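Local coordinates for Lmo0547 protein (Listeria monocytogenes, PDB 4R9N), which probably binds a sugar effector and, as a member of the SorC family of transcriptional regulators, is thought to control gene expression through sequence-specific DNA binding, at residues C100-L103 and K104-M107; A41-T44 and L45-I49. All coordinates share one frame; numbering follows the deposited sequence. Where two conformers were deposited one is given.

Contacts 1 and 2 are turns of two helices, 96-107 and 30-49, packed against one parallel beta-sheet, with their centres about 14 Å apart. Contact 2 comes first in the chain, and the two meet where Met107 SE of contact 1 packs on Ile49 CG2 of contact 2, 3.9 Å away. Phe70 and Leu78, between helix 61-69 and strand 79-82, touch both residues. Each contact repeats one surface pattern, a tyrosine crossed by the lysine four residues later, while the buried side of the helix faces the sheet. Both belong to the putative sugar-binding domain.

Contact 1 of 2, residues C100-L103 and K104-M107; sequences CYDL and KKKM
Four backbone bonds of the i to i+4 kind tie 100-103 to 104-107, from Lys104 N to Cys100 O (2.9 Å) through to Met107 N to Leu103 O (3.0 Å). The second of them, Lys105 N to Tyr101 O, is fairly straight, with 158° at the hydrogen. Three polar side chains find their partners outside the two segments: Asp102 OD2 forms a salt bridge with Arg64 and OD1 a hydrogen bond with Gln98, Lys104 NZ bonds to Ser111 OG, and Lys106 runs out straight to carry its ammonium to the carbonyls of Ala67 and Phe70. Asp102 OD1 and Lys105 NZ stay 5.6 Å apart, so any attraction between them is probably modest.

On the exposed side, a chi1 of -173° turns the Tyr101 ring away from its own N and along the helix toward the lysines. Lys105 crosses the ring at a slant, its CD 3.3 Å from Tyr101 CE1, and bends at its last two torsions. Lys104 CD comes no nearer than 4.2 Å to Tyr101 CE2, again obliquely. On the buried side, the selenomethionine Met107 brings CE to 4.0 Å from Leu103 CB. Cys100, Leu103 and Met107 all rest on Ile80 of strand 79-82, making this an amphipathic alpha-helix covering a parallel beta-sheet, as in Rossmann-like alpha/beta folds.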
ATOM      1  N   CYS A 100      11.455   2.624   4.029  1.00 18.47           N
ATOM      2  CA  CYS A 100      12.320   1.516   3.654  0.70 17.29           C
ATOM      3  C   CYS A 100      13.622   1.559   4.430  1.00 18.90           C
ATOM      4  O   CYS A 100      14.123   0.504   4.871  1.00 19.12           O
ATOM      5  CB  CYS A 100      12.611   1.456   2.142  0.70 17.03           C
ATOM      6  SG  CYS A 100      11.190   0.943   1.191  0.70 14.61           S
ATOM      7  N   TYR A 101      14.205   2.735   4.559  1.00 20.09           N
ATOM      8  CA  TYR A 101      15.439   2.888   5.305  1.00 22.51           C
ATOM      9  C   TYR A 101      15.220   2.503   6.786  1.00 21.40           C
ATOM     10  O   TYR A 101      16.025   1.780   7.372  1.00 20.33           O
ATOM     11  CB  TYR A 101      15.969   4.298   5.188  1.00 24.23           C
ATOM     12  CG  TYR A 101      17.347   4.417   5.821  1.00 30.27           C
ATOM     13  CD1 TYR A 101      17.498   4.961   7.077  1.00 34.46           C
ATOM     14  CD2 TYR A 101      18.466   3.968   5.159  1.00 35.23           C
ATOM     15  CE1 TYR A 101      18.739   5.037   7.682  1.00 39.10           C
ATOM     16  CE2 TYR A 101      19.727   4.073   5.744  1.00 39.41           C
ATOM     17  CZ  TYR A 101      19.831   4.595   7.018  1.00 40.37           C
ATOM     18  OH  TYR A 101      21.050   4.745   7.646  1.00 53.22           O
ATOM     19  N   ASP A 102      14.148   3.005   7.398  1.00 21.23           N
ATOM     20  CA  ASP A 102      13.875   2.689   8.772  1.00 22.88           C
ATOM     21  C   ASP A 102      13.685   1.171   8.991  1.00 21.92           C
ATOM     22  O   ASP A 102      14.141   0.630  10.049  1.00 21.58           O
ATOM     23  CB  ASP A 102      12.676   3.455   9.306  1.00 25.65           C
ATOM     24  CG  ASP A 102      12.899   4.956   9.373  1.00 28.66           C
ATOM     25  OD1 ASP A 102      14.065   5.430   9.402  1.00 29.01           O
ATOM     26  OD2 ASP A 102      11.876   5.687   9.413  1.00 26.54           O
ATOM     27  N   LEU A 103      12.965   0.489   8.086  1.00 19.60           N
ATOM     28  CA  LEU A 103      12.858  -0.972   8.152  1.00 20.42           C
ATOM     29  C   LEU A 103      14.235  -1.645   7.960  1.00 20.93           C
ATOM     30  O   LEU A 103      14.563  -2.614   8.670  1.00 21.49           O
ATOM     31  CB  LEU A 103      11.868  -1.523   7.109  1.00 19.13           C
ATOM     32  CG  LEU A 103      10.393  -1.177   7.386  1.00 19.24           C
ATOM     33  CD1 LEU A 103       9.556  -1.496   6.153  1.00 19.72           C
ATOM     34  CD2 LEU A 103       9.905  -1.909   8.628  1.00 21.34           C
ATOM     35  N   LYS A 104      15.072  -1.078   7.108  1.00 20.53           N
ATOM     36  CA  LYS A 104      16.397  -1.660   6.847  1.00 22.69           C
ATOM     37  C   LYS A 104      17.247  -1.598   8.109  1.00 24.08           C
ATOM     38  O   LYS A 104      18.032  -2.526   8.411  1.00 23.43           O
ATOM     39  CB  LYS A 104      17.085  -0.889   5.734  1.00 27.82           C
ATOM     40  CG  LYS A 104      18.542  -1.254   5.466  1.00 34.71           C
ATOM     41  CD  LYS A 104      19.491  -0.073   5.621  1.00 41.87           C
ATOM     42  CE  LYS A 104      20.856  -0.289   4.960  1.00 49.40           C
ATOM     43  NZ  LYS A 104      20.796  -0.221   3.467  1.00 54.21           N
ATOM     44  N   LYS A 105      17.154  -0.468   8.814  1.00 23.81           N
ATOM     45  CA  LYS A 105      17.902  -0.304  10.086  1.00 26.53           C
ATOM     46  C   LYS A 105      17.438  -1.326  11.152  1.00 25.08           C
ATOM     47  O   LYS A 105      18.283  -1.892  11.911  1.00 24.57           O
ATOM     48  CB  LYS A 105      17.685   1.086  10.653  1.00 30.86           C
ATOM     49  CG  LYS A 105      18.421   2.199   9.972  1.00 36.70           C
ATOM     50  CD  LYS A 105      17.796   3.518  10.408  1.00 43.85           C
ATOM     51  CE  LYS A 105      18.484   4.153  11.604  1.00 46.77           C
ATOM     52  NZ  LYS A 105      19.353   5.277  11.171  1.00 51.62           N
ATOM     53  N   LYS A 106      16.119  -1.564  11.219  1.00 21.36           N
ATOM     54  CA  LYS A 106      15.557  -2.576  12.152  1.00 22.26           C
ATOM     55  C   LYS A 106      15.994  -4.019  11.827  1.00 25.60           C
ATOM     56  O   LYS A 106      16.186  -4.824  12.760  1.00 26.45           O
ATOM     57  CB  LYS A 106      14.026  -2.472  12.277  1.00 20.73           C
ATOM     58  CG  LYS A 106      13.553  -1.209  13.012  1.00 21.86           C
ATOM     59  CD  LYS A 106      12.069  -1.090  13.165  1.00 22.69           C
ATOM     60  CE  LYS A 106      11.712   0.127  14.014  1.00 24.49           C
ATOM     61  NZ  LYS A 106      10.320   0.123  14.426  1.00 23.58           N
HETATM   62  N   MSE A 107      16.128  -4.378  10.554  1.00 22.62           N
HETATM   63  CA  MSE A 107      16.490  -5.764  10.141  1.00 22.90           C
HETATM   64  C   MSE A 107      17.940  -5.949   9.782  1.00 24.14           C
HETATM   65  O   MSE A 107      18.366  -7.055   9.357  1.00 25.38           O
HETATM   66  CB  MSE A 107      15.581  -6.237   8.999  1.00 23.21           C
HETATM   67  CG  MSE A 107      14.179  -6.336   9.477  1.00 23.11           C
HETATM   68 SE   MSE A 107      13.010  -7.171   8.132  0.65 25.08          SE
HETATM   69  CE  MSE A 107      12.364  -5.484   7.398  1.00 26.94           C
TER

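Contact 2 of 2, residues A41-T44 and L45-I49; sequences AAYT and LSKRI
Tyr43 and Lys47, one helical turn apart, cross at a slant on the outer surface of helix 30-49. The tyrosine ring reaches forward along the helix, while the lysine folds at each torsion beyond the first and brings its aliphatic part back to meet it. Lys47 CE lies 3.8 Å from Tyr43 CZ and about as far from CE1 and OH, so the lysine touches the phenol end of the ring; its CD also comes to 3.3 Å from Tyr43 O.

That carbonyl has a polar partner as well. Ser46 OG, set between its own N and carbonyl carbon (chi1 60°), turns back and donates a 2.7 Å hydrogen bond to Tyr43 O, approaching from above the carbonyl plane. The serine is thus joined twice to the preceding turn, because its N also bonds to Ala42 O at 3.0 Å. Leu45 N bonds to Ala41 O in the same i to i+4 manner, whereas Lys47 N reaches Thr44 O, three residues back, at 3.3 Å with a bent angle of 136°.

Toward the interior, Leu45 lays its side chain back along the preceding turn, with CG 3.2 Å from Ala41 O and CD1 4.3 Å from Ala41 CB. Phe66 of helix 61-69 packs against both Ala41 and Leu45, and Leu45 continues onto Val219 and Leu221 of strand 217-221. Farther along, Arg48 forms salt bridges with Glu19, at the start of strand 19-23, and Glu18 just before it, while Ile49 rests on Met147 and Ile149 of strand 147-151, so this end of the helix packs on strands 147-151 and 217-221, which are adjacent in the sheet.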
ATOM      1  N   ALA A  41      -0.227  -5.816  12.886  1.00 16.58           N
ATOM      2  CA  ALA A  41       0.300  -6.086  11.581  1.00 17.22           C
ATOM      3  C   ALA A  41       1.780  -6.288  11.628  1.00 16.61           C
ATOM      4  O   ALA A  41       2.285  -7.215  10.967  1.00 16.60           O
ATOM      5  CB  ALA A  41      -0.055  -5.007  10.584  1.00 16.84           C
ATOM      6  N   ALA A  42       2.482  -5.448  12.385  1.00 15.29           N
ATOM      7  CA  ALA A  42       3.907  -5.614  12.482  1.00 16.63           C
ATOM      8  C   ALA A  42       4.254  -6.996  13.058  1.00 17.15           C
ATOM      9  O   ALA A  42       5.174  -7.679  12.575  1.00 18.33           O
ATOM     10  CB  ALA A  42       4.509  -4.526  13.293  1.00 16.85           C
ATOM     11  N   TYR A  43       3.541  -7.387  14.086  1.00 17.35           N
ATOM     12  CA  TYR A  43       3.812  -8.647  14.776  1.00 18.61           C
ATOM     13  C   TYR A  43       3.579  -9.809  13.849  1.00 18.85           C
ATOM     14  O   TYR A  43       4.477 -10.648  13.664  1.00 20.29           O
ATOM     15  CB  TYR A  43       2.980  -8.777  16.020  1.00 20.04           C
ATOM     16  CG  TYR A  43       3.050 -10.151  16.654  1.00 21.64           C
ATOM     17  CD1 TYR A  43       4.244 -10.661  17.174  1.00 21.34           C
ATOM     18  CD2 TYR A  43       1.949 -10.929  16.679  1.00 22.24           C
ATOM     19  CE1 TYR A  43       4.322 -11.926  17.728  1.00 22.61           C
ATOM     20  CE2 TYR A  43       1.997 -12.180  17.227  1.00 23.79           C
ATOM     21  CZ  TYR A  43       3.183 -12.690  17.753  1.00 23.93           C
ATOM     22  OH  TYR A  43       3.170 -13.981  18.296  1.00 26.03           O
ATOM     23  N   THR A  44       2.420  -9.863  13.218  1.00 18.95           N
ATOM     24  CA  THR A  44       2.096 -10.969  12.381  1.00 20.75           C
ATOM     25  C   THR A  44       2.857 -11.009  11.080  1.00 19.16           C
ATOM     26  O   THR A  44       3.352 -12.091  10.663  1.00 19.83           O
ATOM     27  CB  THR A  44       0.618 -11.020  12.081  1.00 24.36           C
ATOM     28  OG1 THR A  44      -0.068 -11.213  13.314  1.00 30.57           O
ATOM     29  CG2 THR A  44       0.314 -12.196  11.154  1.00 26.67           C
ATOM     30  N   LEU A  45       3.019  -9.846  10.440  1.00 17.78           N
ATOM     31  CA  LEU A  45       3.721  -9.814   9.180  1.00 18.64           C
ATOM     32  C   LEU A  45       5.231 -10.006   9.285  1.00 19.07           C
ATOM     33  O   LEU A  45       5.817 -10.519   8.328  1.00 17.39           O
ATOM     34  CB  LEU A  45       3.393  -8.569   8.376  1.00 19.10           C
ATOM     35  CG  LEU A  45       1.902  -8.370   7.988  1.00 20.67           C
ATOM     36  CD1 LEU A  45       1.761  -7.028   7.275  1.00 21.00           C
ATOM     37  CD2 LEU A  45       1.302  -9.458   7.097  1.00 22.21           C
ATOM     38  N   SER A  46       5.827  -9.709  10.445  1.00 18.59           N
ATOM     39  CA  SER A  46       7.272  -9.956  10.645  1.00 19.00           C
ATOM     40  C   SER A  46       7.553 -11.430  10.401  1.00 21.01           C
ATOM     41  O   SER A  46       8.577 -11.799   9.813  1.00 20.65           O
ATOM     42  CB  SER A  46       7.743  -9.549  12.058  1.00 21.78           C
ATOM     43  OG  SER A  46       7.036 -10.304  13.003  1.00 25.61           O
ATOM     44  N   LYS A  47       6.605 -12.280  10.749  1.00 20.39           N
ATOM     45  CA  LYS A  47       6.772 -13.733  10.547  1.00 23.36           C
ATOM     46  C   LYS A  47       6.797 -14.202   9.068  1.00 24.39           C
ATOM     47  O   LYS A  47       7.541 -15.078   8.700  1.00 25.47           O
ATOM     48  CB  LYS A  47       5.666 -14.498  11.274  1.00 27.46           C
ATOM     49  CG  LYS A  47       5.989 -14.824  12.721  1.00 35.39           C
ATOM     50  CD  LYS A  47       5.500 -13.810  13.689  1.00 38.38           C
ATOM     51  CE  LYS A  47       5.055 -14.467  15.020  1.00 37.37           C
ATOM     52  NZ  LYS A  47       6.245 -14.774  15.857  1.00 37.38           N
ATOM     53  N   ARG A  48       5.997 -13.569   8.237  1.00 21.14           N
ATOM     54  CA  ARG A  48       5.964 -13.800   6.834  1.00 23.43           C
ATOM     55  C   ARG A  48       7.211 -13.218   6.174  1.00 21.63           C
ATOM     56  O   ARG A  48       7.863 -13.852   5.268  1.00 20.26           O
ATOM     57  CB  ARG A  48       4.724 -13.102   6.294  1.00 23.85           C
ATOM     58  CG  ARG A  48       4.225 -13.554   4.991  1.00 31.18           C
ATOM     59  CD  ARG A  48       2.930 -12.834   4.669  1.00 32.59           C
ATOM     60  NE  ARG A  48       1.761 -13.669   4.852  1.00 31.08           N
ATOM     61  CZ  ARG A  48       1.319 -14.526   3.944  1.00 31.94           C
ATOM     62  NH1 ARG A  48       1.994 -14.698   2.797  1.00 31.55           N
ATOM     63  NH2 ARG A  48       0.204 -15.209   4.190  1.00 33.50           N
ATOM     64  N   ILE A  49       7.542 -11.998   6.580  1.00 17.76           N
ATOM     65  CA  ILE A  49       8.703 -11.303   5.982  1.00 18.34           C
ATOM     66  C   ILE A  49       9.991 -12.082   6.237  1.00 19.33           C
ATOM     67  O   ILE A  49      10.925 -12.043   5.377  1.00 20.62           O
ATOM     68  CB  ILE A  49       8.826  -9.848   6.539  1.00 16.97           C
ATOM     69  CG1 ILE A  49       7.702  -9.006   5.950  1.00 18.03           C
ATOM     70  CG2 ILE A  49      10.185  -9.207   6.278  1.00 19.30           C
ATOM     71  CD1 ILE A  49       7.337  -7.733   6.768  1.00 17.83           C
TER